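Local atomic coordinates of esterase (Sinorhizobium meliloti 1021, PDB entry 4TX1), a protein that hydrolyses acetyl ester bonds as a carbohydrate acetylesterase of the SGNH family, and probably acts on aryl esters as well. Residues M13-C18 with D52-A57; P148-A153 with T195-G200. All coordinates share one frame; numbering follows the deposited sequence.

Contact 1: residues M13-C18 with D52-A57; sequences MKTVLC and DAHVIA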
ATOM      1  N   MET A  13     -36.350 -11.951   3.305  1.00 37.38           N
ATOM      2  CA  MET A  13     -35.429 -12.207   2.129  1.00 38.51           C
ATOM      3  C   MET A  13     -34.003 -12.379   2.654  1.00 33.92           C
ATOM      4  O   MET A  13     -33.508 -11.520   3.345  1.00 37.82           O
ATOM      5  CB  MET A  13     -35.509 -11.029   1.175  1.00 44.34           C
ATOM      6  CG  MET A  13     -34.324 -10.808   0.243  1.00 50.67           C
ATOM      7  SD  MET A  13     -34.612 -11.530  -1.363  1.00 50.95           S
ATOM      8  CE  MET A  13     -35.695 -10.334  -2.142  1.00 57.43           C
ATOM      9  N   LYS A  14     -33.395 -13.526   2.397  1.00 27.40           N
ATOM     10  CA  LYS A  14     -32.039 -13.799   2.872  1.00 27.48           C
ATOM     11  C   LYS A  14     -31.049 -13.317   1.781  1.00 24.11           C
ATOM     12  O   LYS A  14     -31.341 -13.402   0.591  1.00 26.30           O
ATOM     13  CB  LYS A  14     -31.830 -15.277   3.042  1.00 29.41           C
ATOM     14  CG  LYS A  14     -32.825 -16.000   3.955  1.00 35.38           C
ATOM     15  CD  LYS A  14     -32.762 -15.533   5.393  1.00 36.76           C
ATOM     16  CE  LYS A  14     -33.917 -16.211   6.189  1.00 37.64           C
ATOM     17  NZ  LYS A  14     -33.499 -16.261   7.600  1.00 37.97           N
ATOM     18  N   THR A  15     -29.883 -12.849   2.199  1.00 21.01           N
ATOM     19  CA  THR A  15     -28.899 -12.436   1.211  1.00 19.75           C
ATOM     20  C   THR A  15     -27.703 -13.336   1.379  1.00 16.56           C
ATOM     21  O   THR A  15     -27.280 -13.655   2.517  1.00 18.39           O
ATOM     22  CB  THR A  15     -28.458 -10.996   1.412  1.00 20.64           C
ATOM     23  OG1 THR A  15     -29.620 -10.136   1.318  1.00 24.81           O
ATOM     24  CG2 THR A  15     -27.403 -10.582   0.249  1.00 25.65           C
ATOM     25  N   VAL A  16     -27.199 -13.803   0.244  1.00 17.30           N
ATOM     26  CA  VAL A  16     -26.098 -14.764   0.234  1.00 15.47           C
ATOM     27  C   VAL A  16     -24.980 -14.183  -0.626  1.00 15.11           C
ATOM     28  O   VAL A  16     -25.218 -13.858  -1.791  1.00 17.16           O
ATOM     29  CB  VAL A  16     -26.486 -16.101  -0.449  1.00 17.26           C
ATOM     30  CG1 VAL A  16     -25.364 -17.114  -0.451  1.00 16.89           C
ATOM     31  CG2 VAL A  16     -27.750 -16.735   0.223  1.00 18.15           C
ATOM     32  N   LEU A  17     -23.779 -14.075  -0.062  1.00 15.60           N
ATOM     33  CA  LEU A  17     -22.591 -13.673  -0.839  1.00 16.03           C
ATOM     34  C   LEU A  17     -21.778 -14.886  -1.185  1.00 13.80           C
ATOM     35  O   LEU A  17     -21.402 -15.690  -0.300  1.00 14.79           O
ATOM     36  CB  LEU A  17     -21.716 -12.662  -0.057  1.00 16.65           C
ATOM     37  CG  LEU A  17     -20.332 -12.276  -0.669  1.00 16.58           C
ATOM     38  CD1 LEU A  17     -20.540 -11.407  -1.898  1.00 14.94           C
ATOM     39  CD2 LEU A  17     -19.542 -11.584   0.457  1.00 15.26           C
ATOM     40  N   CYS A  18     -21.431 -14.975  -2.465  1.00 13.56           N
ATOM     41  CA  CYS A  18     -20.606 -16.052  -2.997  1.00 11.92           C
ATOM     42  C   CYS A  18     -19.238 -15.494  -3.396  1.00 13.21           C
ATOM     43  O   CYS A  18     -19.131 -14.730  -4.363  1.00 14.98           O
ATOM     44  CB  CYS A  18     -21.193 -16.706  -4.194  1.00 14.52           C
ATOM     45  SG  CYS A  18     -22.880 -17.380  -3.876  1.00 16.53           S
ATOM     46  N   ASP A  52     -37.057 -16.426  -1.945  1.00 28.76           N
ATOM     47  CA  ASP A  52     -36.623 -16.453  -0.580  1.00 33.80           C
ATOM     48  C   ASP A  52     -35.206 -15.843  -0.356  1.00 35.68           C
ATOM     49  O   ASP A  52     -34.886 -15.417   0.765  1.00 28.17           O
ATOM     50  CB  ASP A  52     -36.582 -17.884  -0.089  1.00 38.38           C
ATOM     51  CG  ASP A  52     -37.993 -18.519   0.001  1.00 41.56           C
ATOM     52  OD1 ASP A  52     -39.001 -17.789  -0.120  1.00 40.57           O
ATOM     53  OD2 ASP A  52     -38.044 -19.730   0.211  1.00 43.45           O
ATOM     54  N   ALA A  53     -34.397 -15.787  -1.422  1.00 31.98           N
ATOM     55  CA  ALA A  53     -32.970 -15.415  -1.298  1.00 29.08           C
ATOM     56  C   ALA A  53     -32.531 -14.500  -2.421  1.00 26.70           C
ATOM     57  O   ALA A  53     -33.089 -14.545  -3.557  1.00 25.55           O
ATOM     58  CB  ALA A  53     -32.092 -16.695  -1.249  1.00 29.43           C
ATOM     59  N   HIS A  54     -31.532 -13.628  -2.115  1.00 23.10           N
ATOM     60  CA  HIS A  54     -30.919 -12.795  -3.122  1.00 19.61           C
ATOM     61  C   HIS A  54     -29.430 -13.212  -3.100  1.00 18.60           C
ATOM     62  O   HIS A  54     -28.805 -13.084  -2.045  1.00 18.12           O
ATOM     63  CB  HIS A  54     -31.016 -11.335  -2.777  1.00 22.88           C
ATOM     64  CG  HIS A  54     -30.363 -10.461  -3.773  1.00 25.43           C
ATOM     65  ND1 HIS A  54     -29.477  -9.476  -3.401  1.00 28.36           N
ATOM     66  CD2 HIS A  54     -30.437 -10.434  -5.116  1.00 25.85           C
ATOM     67  CE1 HIS A  54     -29.060  -8.853  -4.489  1.00 28.77           C
ATOM     68  NE2 HIS A  54     -29.588  -9.446  -5.543  1.00 27.45           N
ATOM     69  N   VAL A  55     -28.964 -13.821  -4.180  1.00 17.39           N
ATOM     70  CA  VAL A  55     -27.578 -14.335  -4.279  1.00 16.33           C
ATOM     71  C   VAL A  55     -26.695 -13.370  -5.067  1.00 18.57           C
ATOM     72  O   VAL A  55     -27.010 -12.990  -6.200  1.00 17.11           O
ATOM     73  CB  VAL A  55     -27.570 -15.723  -4.928  1.00 18.02           C
ATOM     74  CG1 VAL A  55     -26.178 -16.351  -4.958  1.00 16.37           C
ATOM     75  CG2 VAL A  55     -28.555 -16.559  -4.170  1.00 20.21           C
ATOM     76  N   ILE A  56     -25.584 -12.985  -4.422  1.00 16.33           N
ATOM     77  CA  ILE A  56     -24.577 -12.053  -4.981  1.00 15.56           C
ATOM     78  C   ILE A  56     -23.318 -12.831  -5.338  1.00 15.56           C
ATOM     79  O   ILE A  56     -22.694 -13.492  -4.474  1.00 19.38           O
ATOM     80  CB  ILE A  56     -24.274 -10.943  -3.946  1.00 16.76           C
ATOM     81  CG1 ILE A  56     -25.633 -10.257  -3.589  1.00 19.60           C
ATOM     82  CG2 ILE A  56     -23.193  -9.988  -4.489  1.00 15.55           C
ATOM     83  CD1 ILE A  56     -25.571  -9.228  -2.515  1.00 21.28           C
ATOM     84  N   ALA A  57     -22.875 -12.716  -6.602  1.00 15.47           N
ATOM     85  CA  ALA A  57     -21.726 -13.470  -7.110  1.00 14.71           C
ATOM     86  C   ALA A  57     -20.528 -12.526  -7.131  1.00 16.38           C
ATOM     87  O   ALA A  57     -20.602 -11.457  -7.759  1.00 17.28           O
ATOM     88  CB  ALA A  57     -22.005 -13.978  -8.515  1.00 15.23           C
TER
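Cys-18 SG rests 3.6 Å from Val-55 CG1 where strands 14-20 and 53-59, parallel neighbours in the central sheet of the SGNH alpha/beta/alpha fold, pack side by side. The two strands and helix 41-49 form a beta-alpha-beta unit, and Pro-42 of that helix covers Cys-18 and Val-55, a place suited to small or branched apolar side chains. The sulphur reaches Val-55 because it stands anti to its own carbonyl carbon (chi1 -57°). On the other face Ile-56 spans two partners: CG2 meets Leu-17 CD1 at 4.0 Å, and CD1 lies 3.6 Å from Thr-15 CG2. His-89 of helix 78-89 touches both Leu-17 and Ile-56. Between the strands runs a parallel ladder: Val-16 uses its N toward His-54 O (2.9 Å) and its O toward Ile-56 N (2.8 Å), the latter nearly straight at 174°. Strand 53-59 is outermost in this chain's sheet, and Gln-46 bonds to Ala-53 O and Val-55 N.

At the solvent-facing end the side chains of Met-13 and Asp-52 are exposed, though Lys-14 N keeps its bond to Asp-52 O (2.9 Å). Leu-37 of a neighbouring subunit packs on Met-13 and His-54, and the flexible Met-13 chain bends to bring SD to 3.9 Å from His-54 CB.

Contact 2: residues P148-A153 with T195-G200; sequences PLCETA and TTPIDG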
ATOM      1  N   PRO A 148     -11.061 -30.695  -6.924  1.00 16.69           N
ATOM      2  CA  PRO A 148      -9.643 -30.733  -7.031  1.00 17.37           C
ATOM      3  C   PRO A 148      -9.041 -30.767  -8.444  1.00 16.93           C
ATOM      4  O   PRO A 148      -9.715 -31.133  -9.400  1.00 16.58           O
ATOM      5  CB  PRO A 148      -9.226 -31.978  -6.286  1.00 22.09           C
ATOM      6  CG  PRO A 148     -10.463 -32.734  -6.108  1.00 21.74           C
ATOM      7  CD  PRO A 148     -11.630 -31.865  -6.236  1.00 19.86           C
ATOM      8  N   LEU A 149      -7.793 -30.345  -8.548  1.00 16.66           N
ATOM      9  CA  LEU A 149      -7.096 -30.231  -9.797  1.00 18.61           C
ATOM     10  C   LEU A 149      -6.923 -31.627 -10.396  1.00 20.24           C
ATOM     11  O   LEU A 149      -6.861 -32.633  -9.628  1.00 19.37           O
ATOM     12  CB  LEU A 149      -5.714 -29.577  -9.774  1.00 17.83           C
ATOM     13  CG  LEU A 149      -5.477 -28.180  -9.143  1.00 26.09           C
ATOM     14  CD1 LEU A 149      -4.470 -27.403  -9.915  1.00 25.29           C
ATOM     15  CD2 LEU A 149      -6.715 -27.486  -8.732  1.00 22.70           C
ATOM     16  N   CYS A 150      -6.915 -31.670 -11.714  1.00 20.17           N
ATOM     17  CA  CYS A 150      -6.565 -32.931 -12.428  1.00 20.34           C
ATOM     18  C   CYS A 150      -5.362 -32.742 -13.324  1.00 20.34           C
ATOM     19  O   CYS A 150      -4.924 -31.626 -13.597  1.00 19.42           O
ATOM     20  CB  CYS A 150      -7.782 -33.479 -13.190  1.00 18.67           C
ATOM     21  SG  CYS A 150      -8.294 -32.467 -14.574  1.00 19.18           S
ATOM     22  N   GLU A 151      -4.768 -33.855 -13.825  1.00 21.27           N
ATOM     23  CA  GLU A 151      -3.635 -33.780 -14.718  1.00 20.82           C
ATOM     24  C   GLU A 151      -4.068 -33.217 -16.071  1.00 20.42           C
ATOM     25  O   GLU A 151      -5.208 -33.378 -16.500  1.00 19.24           O
ATOM     26  CB  GLU A 151      -2.939 -35.135 -14.930  1.00 26.50           C
ATOM     27  CG  GLU A 151      -2.551 -35.871 -13.680  1.00 32.20           C
ATOM     28  CD  GLU A 151      -1.318 -35.327 -12.983  1.00 39.25           C
ATOM     29  OE1 GLU A 151      -0.637 -34.433 -13.557  1.00 43.04           O
ATOM     30  OE2 GLU A 151      -1.018 -35.827 -11.833  1.00 41.74           O
ATOM     31  N   THR A 152      -3.176 -32.474 -16.687  1.00 19.43           N
ATOM     32  CA  THR A 152      -3.447 -31.858 -17.962  1.00 19.77           C
ATOM     33  C   THR A 152      -2.270 -31.895 -18.864  1.00 20.66           C
ATOM     34  O   THR A 152      -1.113 -31.824 -18.422  1.00 23.21           O
ATOM     35  CB  THR A 152      -3.918 -30.394 -17.726  1.00 21.50           C
ATOM     36  OG1 THR A 152      -4.335 -29.793 -18.950  1.00 20.34           O
ATOM     37  CG2 THR A 152      -2.772 -29.546 -17.070  1.00 22.22           C
ATOM     38  N   ALA A 153      -2.567 -31.994 -20.181  1.00 21.97           N
ATOM     39  CA  ALA A 153      -1.540 -31.912 -21.215  1.00 22.15           C
ATOM     40  C   ALA A 153      -1.114 -30.478 -21.495  1.00 25.32           C
ATOM     41  O   ALA A 153      -0.103 -30.235 -22.170  1.00 25.73           O
ATOM     42  CB  ALA A 153      -2.081 -32.569 -22.522  1.00 25.57           C
ATOM     43  N   THR A 195     -13.050 -31.121 -12.298  1.00 18.31           N
ATOM     44  CA  THR A 195     -12.282 -30.210 -13.138  1.00 17.10           C
ATOM     45  C   THR A 195     -12.080 -30.834 -14.533  1.00 18.06           C
ATOM     46  O   THR A 195     -12.156 -32.064 -14.723  1.00 17.73           O
ATOM     47  CB  THR A 195     -10.927 -29.825 -12.532  1.00 16.25           C
ATOM     48  OG1 THR A 195     -10.141 -31.003 -12.174  1.00 16.04           O
ATOM     49  CG2 THR A 195     -11.127 -28.931 -11.291  1.00 16.51           C
ATOM     50  N   THR A 196     -11.873 -29.953 -15.502  1.00 17.02           N
ATOM     51  CA  THR A 196     -11.632 -30.371 -16.856  1.00 18.96           C
ATOM     52  C   THR A 196     -10.159 -30.588 -17.165  1.00 18.38           C
ATOM     53  O   THR A 196      -9.293 -29.771 -16.872  1.00 17.07           O
ATOM     54  CB  THR A 196     -12.275 -29.457 -17.898  1.00 20.90           C
ATOM     55  OG1 THR A 196     -11.775 -29.844 -19.203  1.00 18.99           O
ATOM     56  CG2 THR A 196     -11.875 -28.006 -17.661  1.00 19.33           C
ATOM     57  N   PRO A 197      -9.794 -31.709 -17.799  1.00 18.37           N
ATOM     58  CA  PRO A 197      -8.421 -31.874 -18.212  1.00 17.99           C
ATOM     59  C   PRO A 197      -7.888 -30.981 -19.352  1.00 16.16           C
ATOM     60  O   PRO A 197      -6.713 -31.029 -19.618  1.00 18.84           O
ATOM     61  CB  PRO A 197      -8.307 -33.388 -18.616  1.00 19.42           C
ATOM     62  CG  PRO A 197      -9.683 -33.700 -18.924  1.00 20.29           C
ATOM     63  CD  PRO A 197     -10.649 -32.900 -18.082  1.00 19.83           C
ATOM     64  N   ILE A 198      -8.736 -30.198 -19.967  1.00 17.45           N
ATOM     65  CA  ILE A 198      -8.346 -29.159 -20.957  1.00 17.08           C
ATOM     66  C   ILE A 198      -7.242 -28.251 -20.304  1.00 15.89           C
ATOM     67  O   ILE A 198      -6.268 -27.860 -20.929  1.00 16.89           O
ATOM     68  CB  ILE A 198      -9.555 -28.347 -21.378  1.00 20.57           C
ATOM     69  CG1 ILE A 198     -10.507 -29.233 -22.202  1.00 23.07           C
ATOM     70  CG2 ILE A 198      -9.153 -27.167 -22.229  1.00 24.02           C
ATOM     71  CD1 ILE A 198     -11.877 -28.614 -22.536  1.00 24.68           C
ATOM     72  N   ASP A 199      -7.408 -28.007 -18.995  1.00 17.54           N
ATOM     73  CA  ASP A 199      -6.404 -27.204 -18.265  1.00 16.50           C
ATOM     74  C   ASP A 199      -6.142 -27.571 -16.823  1.00 17.51           C
ATOM     75  O   ASP A 199      -5.268 -26.954 -16.180  1.00 15.32           O
ATOM     76  CB  ASP A 199      -6.700 -25.696 -18.392  1.00 16.34           C
ATOM     77  CG  ASP A 199      -7.943 -25.229 -17.658  1.00 16.01           C
ATOM     78  OD1 ASP A 199      -8.414 -25.872 -16.684  1.00 15.76           O
ATOM     79  OD2 ASP A 199      -8.487 -24.119 -18.068  1.00 18.77           O
ATOM     80  N   GLY A 200      -6.865 -28.548 -16.310  1.00 17.12           N
ATOM     81  CA  GLY A 200      -6.611 -29.127 -15.005  1.00 16.94           C
ATOM     82  C   GLY A 200      -7.287 -28.458 -13.816  1.00 14.11           C
ATOM     83  O   GLY A 200      -7.309 -29.018 -12.699  1.00 17.16           O
TER
HETATM   84  O   HOH W   1     -11.859 -32.656  -9.861  1.00 16.92           O
HETATM   85  O   HOH W   2      -5.272 -32.769 -20.956  1.00 27.09           O
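Cys-150 SG sits over the face of the peptide joining Thr-196 to Pro-197, 3.6 Å from Pro-197 N, where Pro-148 to Ala-153 meet Thr-195 to Gly-200, the loop that carries the Asp-X-X-His motif of SGNH hydrolases. Three carbonyl groups are approached differently. Thr-195 OG1 donates to Pro-148 O (2.8 Å) from within the carbonyl plane, and a water also donates to this oxygen while accepting from Thr-195 N. Gly-200 O receives Cys-150 N in plane, on a lone pair, at 2.9 Å. By contrast Thr-152 OG1 approaches Pro-197 O (2.8 Å) from above the plane, 40° out of it. A hydroxyl suits this position because, with OG1 anti to the backbone N (chi1 -174°), it gives to Pro-197 O and accepts from Asn-154 N. A valine here would probably leave Pro-197 O with its water donor but without the hydroxyl, and Asn-154 N without this acceptor.

Gly-200 suits its place by its positive phi and because a side chain would run into Cys-150 O. Next to it, Asp-199 turns away and bonds through OD2 to His-202 ND1, consistent with a Ser-22, His-202, Asp-199 triad. An ST turn shapes the loop before Asp-199: Ile-198 N donates to Thr-196 OG1 at 3.2 Å.

How the contacts relate
Contact 1 and contact 2 lie on opposite sides of the chain's centre, their own centres about 30 Å apart and nearest atoms about 17 Å apart. Contact 1 lies in the central sheet at its outermost strand: regular backbone bonding repeats along it, and mostly aliphatic side chains, with Cys-18, pack against the flanking helices, while Met-13 and Asp-52 form an open end near a subunit interface. Contact 2 joins surface loops that leave the same sheet after strands 140-145 and 185-188. Thr-195, Asp-199 and Gly-200 are buried there but Glu-151 and Pro-197 exposed; threonine hydroxyls and waters do much of the bonding, and it holds Asp-199 of the probable catalytic triad.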